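Local coordinates for protein rhamnonate dehydratase (Gibberella zeae PH-1, PDB 3FXG) that probably dehydrates L-rhamnonate as a magnesium-dependent lyase of the enolase superfamily, by abstracting a proton alpha to the substrate carboxylate, at residues V221-S226 with E248-P253; L140-G145 with P383-T388. All blocks are in the same frame, centred on the assembly; numbering follows the deposited sequence.

Contact 1: V221-S226 with E248-P253. With MG (magnesium ion), chain I.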
loop_
_atom_site.group_PDB
_atom_site.type_symbol
_atom_site.label_atom_id
_atom_site.label_comp_id
_atom_site.label_asym_id
_atom_site.label_seq_id
_atom_site.Cartn_x
_atom_site.Cartn_y
_atom_site.Cartn_z
ATOM N N VAL A 221 -1.571 -1.763 32.773
ATOM C CA VAL A 221 -0.578 -2.807 32.998
ATOM C C VAL A 221 0.755 -2.485 32.335
ATOM O O VAL A 221 0.821 -2.280 31.122
ATOM C CB VAL A 221 -1.082 -4.170 32.465
ATOM C CG1 VAL A 221 -0.069 -5.264 32.778
ATOM C CG2 VAL A 221 -2.441 -4.499 33.091
ATOM N N ASP A 222 1.816 -2.443 33.134
ATOM C CA ASP A 222 3.149 -2.157 32.611
ATOM C C ASP A 222 3.852 -3.477 32.330
ATOM O O ASP A 222 3.930 -4.341 33.203
ATOM C CB ASP A 222 3.955 -1.344 33.619
ATOM C CG ASP A 222 5.223 -0.768 33.019
ATOM O OD1 ASP A 222 6.097 -1.549 32.592
ATOM O OD2 ASP A 222 5.342 0.473 32.973
ATOM N N CYS A 223 4.370 -3.626 31.114
ATOM C CA CYS A 223 5.034 -4.863 30.717
ATOM C C CYS A 223 6.554 -4.763 30.549
ATOM O O CYS A 223 7.206 -5.733 30.158
ATOM C CB CYS A 223 4.389 -5.393 29.433
ATOM S SG CYS A 223 2.595 -5.696 29.586
ATOM N N TYR A 224 7.106 -3.593 30.855
ATOM C CA TYR A 224 8.546 -3.336 30.777
ATOM C C TYR A 224 9.271 -4.031 29.609
ATOM O O TYR A 224 10.181 -4.836 29.826
ATOM C CB TYR A 224 9.202 -3.726 32.115
ATOM C CG TYR A 224 10.589 -3.146 32.338
ATOM C CD1 TYR A 224 10.785 -1.765 32.432
ATOM C CD2 TYR A 224 11.706 -3.976 32.434
ATOM C CE1 TYR A 224 12.067 -1.224 32.613
ATOM C CE2 TYR A 224 12.988 -3.448 32.614
ATOM C CZ TYR A 224 13.161 -2.073 32.700
ATOM O OH TYR A 224 14.429 -1.553 32.846
HETATM N N MSE A 225 8.865 -3.695 28.384
HETATM C CA MSE A 225 9.440 -4.233 27.143
HETATM C C MSE A 225 9.793 -5.727 27.181
HETATM O O MSE A 225 10.719 -6.176 26.504
HETATM C CB MSE A 225 10.678 -3.399 26.742
HETATM C CG MSE A 225 11.821 -3.356 27.758
HETATM SE SE MSE A 225 13.212 -1.988 27.419
HETATM C CE MSE A 225 13.810 -1.765 29.245
ATOM N N SER A 226 9.007 -6.507 27.916
ATOM C CA SER A 226 9.304 -7.927 28.085
ATOM C C SER A 226 8.524 -8.973 27.297
ATOM O O SER A 226 8.854 -10.155 27.376
ATOM C CB SER A 226 9.185 -8.283 29.565
ATOM O OG SER A 226 7.820 -8.273 29.962
ATOM N N GLU A 248 1.043 -1.182 28.609
ATOM C CA GLU A 248 2.264 -0.409 28.402
ATOM C C GLU A 248 3.552 -1.167 28.089
ATOM O O GLU A 248 3.884 -2.165 28.731
ATOM C CB GLU A 248 2.485 0.483 29.627
ATOM C CG GLU A 248 3.614 1.486 29.490
ATOM C CD GLU A 248 3.567 2.544 30.576
ATOM O OE1 GLU A 248 2.454 3.018 30.892
ATOM O OE2 GLU A 248 4.637 2.908 31.105
ATOM N N GLU A 249 4.282 -0.649 27.103
ATOM C CA GLU A 249 5.556 -1.205 26.652
ATOM C C GLU A 249 5.573 -2.727 26.569
ATOM O O GLU A 249 6.456 -3.380 27.129
ATOM C CB GLU A 249 6.696 -0.715 27.559
ATOM C CG GLU A 249 8.016 -0.533 26.807
ATOM C CD GLU A 249 9.140 0.044 27.661
ATOM O OE1 GLU A 249 10.172 0.438 27.075
ATOM O OE2 GLU A 249 9.005 0.095 28.905
ATOM N N CYS A 250 4.597 -3.290 25.864
ATOM C CA CYS A 250 4.504 -4.737 25.698
ATOM C C CYS A 250 5.682 -5.305 24.923
ATOM O O CYS A 250 6.160 -6.397 25.224
ATOM C CB CYS A 250 3.222 -5.110 24.956
ATOM S SG CYS A 250 1.711 -4.702 25.830
ATOM N N LEU A 251 6.148 -4.559 23.927
ATOM C CA LEU A 251 7.250 -5.016 23.090
ATOM C C LEU A 251 8.585 -4.338 23.355
ATOM O O LEU A 251 8.664 -3.299 24.016
ATOM C CB LEU A 251 6.897 -4.809 21.614
ATOM C CG LEU A 251 5.554 -5.365 21.130
ATOM C CD1 LEU A 251 5.368 -5.023 19.649
ATOM C CD2 LEU A 251 5.512 -6.869 21.342
ATOM N N SER A 252 9.641 -4.952 22.833
ATOM C CA SER A 252 10.976 -4.391 22.937
ATOM C C SER A 252 10.942 -3.084 22.147
ATOM O O SER A 252 10.203 -2.971 21.168
ATOM C CB SER A 252 11.992 -5.334 22.286
ATOM O OG SER A 252 13.181 -4.641 21.957
ATOM N N PRO A 253 11.716 -2.072 22.573
ATOM C CA PRO A 253 11.728 -0.800 21.842
ATOM C C PRO A 253 12.259 -0.986 20.413
ATOM O O PRO A 253 12.093 -0.107 19.567
ATOM C CB PRO A 253 12.647 0.077 22.691
ATOM C CG PRO A 253 12.400 -0.436 24.079
ATOM C CD PRO A 253 12.404 -1.936 23.870
HETATM MG MG MG I . 6.519 2.072 31.965
HETATM O O HOH W 1 7.649 0.228 31.224
HETATM O O HOH W 2 6.315 3.499 33.985
#
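D222 and E248 meet at a magnesium ion, each giving one carboxylate oxygen: D222 OD2 and E248 OE2 both lie 2.2 Å from the metal. D222 OD2 and E248 OE2 come within 3.1 Å of each other without a hydrogen bond, an approach explained by the shared cation; the carboxylate planes are turned 54° against each other. E275 completes the protein ligands, and K185 pairs with E248 OE1.

A metal-bound water donates to D222 OD1 and E249 OE2, which puts E249 in the second shell. D222 OD1 also accepts from Y224 N at 2.9 Å, an Asx turn that fixes the carboxylate's rotation, while H276 holds E249 OE1.

The backbones pair as parallel strands at D222 and E248, then run on as loops: E248 N reaches V221 O at 2.8 Å, nearly straight at 172°, and C223 N reaches E248 O. Beyond them, M225 N bonds weakly to E249 O.

Selenomethionine M225 has CG between backbone N and carbonyl carbon (chi1 60°); the extended chain beyond carries SE to P253 CD, 3.6 Å away. C223 SG faces C250 SG at 4.0 Å.

The contact lies at the C-terminal ends of barrel strands 219-222 and 246-248, with strand 270-273 beside E248 and helix 229-238 against C250.

Contact 2: L140-G145 with P383-T388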
loop_
_atom_site.group_PDB
_atom_site.type_symbol
_atom_site.label_atom_id
_atom_site.label_comp_id
_atom_site.label_asym_id
_atom_site.label_seq_id
_atom_site.Cartn_x
_atom_site.Cartn_y
_atom_site.Cartn_z
ATOM N N LEU A 140 20.176 23.555 31.698
ATOM C CA LEU A 140 20.126 24.813 30.968
ATOM C C LEU A 140 18.781 25.483 31.215
ATOM O O LEU A 140 18.720 26.687 31.472
ATOM C CB LEU A 140 20.326 24.580 29.465
ATOM C CG LEU A 140 21.758 24.339 28.982
ATOM C CD1 LEU A 140 21.744 23.982 27.501
ATOM C CD2 LEU A 140 22.602 25.593 29.220
ATOM N N TRP A 141 17.700 24.707 31.149
ATOM C CA TRP A 141 16.376 25.272 31.380
ATOM C C TRP A 141 16.224 25.764 32.813
ATOM O O TRP A 141 15.606 26.798 33.048
ATOM C CB TRP A 141 15.282 24.253 31.047
ATOM C CG TRP A 141 14.995 24.191 29.569
ATOM C CD1 TRP A 141 15.438 23.252 28.679
ATOM C CD2 TRP A 141 14.227 25.131 28.811
ATOM N NE1 TRP A 141 14.990 23.550 27.411
ATOM C CE2 TRP A 141 14.245 24.699 27.465
ATOM C CE3 TRP A 141 13.525 26.298 29.139
ATOM C CZ2 TRP A 141 13.585 25.393 26.447
ATOM C CZ3 TRP A 141 12.869 26.991 28.127
ATOM C CH2 TRP A 141 12.904 26.533 26.795
ATOM N N ASP A 142 16.795 25.028 33.764
ATOM C CA ASP A 142 16.733 25.424 35.170
ATOM C C ASP A 142 17.429 26.780 35.304
ATOM O O ASP A 142 16.938 27.679 35.983
ATOM C CB ASP A 142 17.436 24.376 36.047
ATOM C CG ASP A 142 17.251 24.632 37.541
ATOM O OD1 ASP A 142 16.092 24.744 37.999
ATOM O OD2 ASP A 142 18.270 24.709 38.263
ATOM N N LEU A 143 18.574 26.917 34.641
ATOM C CA LEU A 143 19.342 28.157 34.662
ATOM C C LEU A 143 18.547 29.313 34.052
ATOM O O LEU A 143 18.522 30.418 34.597
ATOM C CB LEU A 143 20.654 27.971 33.890
ATOM C CG LEU A 143 21.500 29.216 33.611
ATOM C CD1 LEU A 143 21.953 29.840 34.926
ATOM C CD2 LEU A 143 22.700 28.831 32.756
ATOM N N LEU A 144 17.898 29.058 32.919
ATOM C CA LEU A 144 17.108 30.089 32.257
ATOM C C LEU A 144 15.982 30.583 33.158
ATOM O O LEU A 144 15.720 31.785 33.237
ATOM C CB LEU A 144 16.528 29.560 30.939
ATOM C CG LEU A 144 17.539 29.282 29.821
ATOM C CD1 LEU A 144 16.819 28.706 28.608
ATOM C CD2 LEU A 144 18.266 30.574 29.448
ATOM N N GLY A 145 15.317 29.654 33.835
ATOM C CA GLY A 145 14.237 30.038 34.724
ATOM C C GLY A 145 14.752 30.862 35.891
ATOM O O GLY A 145 14.108 31.822 36.316
ATOM N N PRO A 383 11.488 29.534 40.855
ATOM C CA PRO A 383 12.445 29.727 39.760
ATOM C C PRO A 383 12.941 28.418 39.140
ATOM O O PRO A 383 13.244 27.463 39.852
ATOM C CB PRO A 383 13.569 30.517 40.426
ATOM C CG PRO A 383 12.837 31.313 41.471
ATOM C CD PRO A 383 11.908 30.283 42.053
ATOM N N GLY A 384 13.021 28.385 37.812
ATOM C CA GLY A 384 13.487 27.189 37.127
ATOM C C GLY A 384 12.593 25.993 37.389
ATOM O O GLY A 384 11.372 26.097 37.273
ATOM N N PHE A 385 13.194 24.857 37.732
ATOM C CA PHE A 385 12.423 23.654 38.020
ATOM C C PHE A 385 12.042 23.590 39.497
ATOM O O PHE A 385 11.472 22.604 39.960
ATOM C CB PHE A 385 13.201 22.399 37.597
ATOM C CG PHE A 385 13.165 22.143 36.108
ATOM C CD1 PHE A 385 11.956 21.879 35.467
ATOM C CD2 PHE A 385 14.328 22.190 35.347
ATOM C CE1 PHE A 385 11.907 21.667 34.090
ATOM C CE2 PHE A 385 14.291 21.979 33.965
ATOM C CZ PHE A 385 13.080 21.718 33.337
ATOM N N GLY A 386 12.365 24.657 40.221
ATOM C CA GLY A 386 12.016 24.766 41.631
ATOM C C GLY A 386 12.576 23.772 42.628
ATOM O O GLY A 386 12.034 23.629 43.726
ATOM N N LEU A 387 13.659 23.092 42.271
ATOM C CA LEU A 387 14.259 22.117 43.173
ATOM C C LEU A 387 15.482 22.702 43.867
ATOM O O LEU A 387 16.372 23.249 43.221
ATOM C CB LEU A 387 14.649 20.855 42.402
ATOM C CG LEU A 387 13.480 20.062 41.816
ATOM C CD1 LEU A 387 14.004 18.990 40.875
ATOM C CD2 LEU A 387 12.665 19.443 42.939
ATOM N N THR A 388 15.514 22.585 45.190
ATOM C CA THR A 388 16.624 23.106 45.971
ATOM C C THR A 388 17.421 21.954 46.568
ATOM O O THR A 388 16.880 21.112 47.285
ATOM C CB THR A 388 16.119 24.012 47.104
ATOM O OG1 THR A 388 15.291 23.249 47.986
ATOM C CG2 THR A 388 15.296 25.149 46.540
HETATM O O HOH W 3 15.639 23.192 40.203
#
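A type II' beta turn, P383 to G386, sits against helix 128-148, joining the loop after strand 374-376 to that helix, consistent with the capping region of the enolase-superfamily fold. D142 OD1 accepts from F385 N at 2.9 Å, and the N-H...O angle of 177° makes the bond essentially straight. D142 CG stands anti to the backbone N (chi1 -173°), which carries the carboxylate out to the turn. D142 OD1 also accepts from a water at 2.7 Å, and that water accepts from L387 N, so OD1 ties the helix to two backbone amides, one directly. D142 OD2 is held by K146 and F80 N.

Close backbone approach is the second component. G145 CA and G384 CA are 3.8 Å apart, a tight approach between two residues that carry no side chain; G384 also has the positive phi (61°) suited to the turn.

The F385 ring supplies the apolar part, F385 CE2 lying 3.8 Å from W141 CB and F385 CD2 3.9 Å from D142 CB.

Around this junction, Y330 and H333 meet the F385 ring edge-to-face, L305 of helix 305-316 touches both F385 and W141, and L140 touches both helix 109-119 and strand 66-73.

How the contacts relate
Both contacts are buried, yet they lie on opposite sides of the chain's centre, with centres 32 Å apart and nearest atoms about 20 Å apart. They share no helix or strand. In sequence, contact 1 is nested within the loop closed by contact 2, which brings together residues more than 230 positions apart; contact 1 joins successive barrel strands. Carboxylates serve different ends: in contact 1 they bind magnesium and order its water, whereas in contact 2 an aspartate receives a backbone amide and a water, with no metal. Contact 1 begins as a parallel strand pair and runs into loops; contact 2 is a close glycine-to-glycine approach of a turn to a helix.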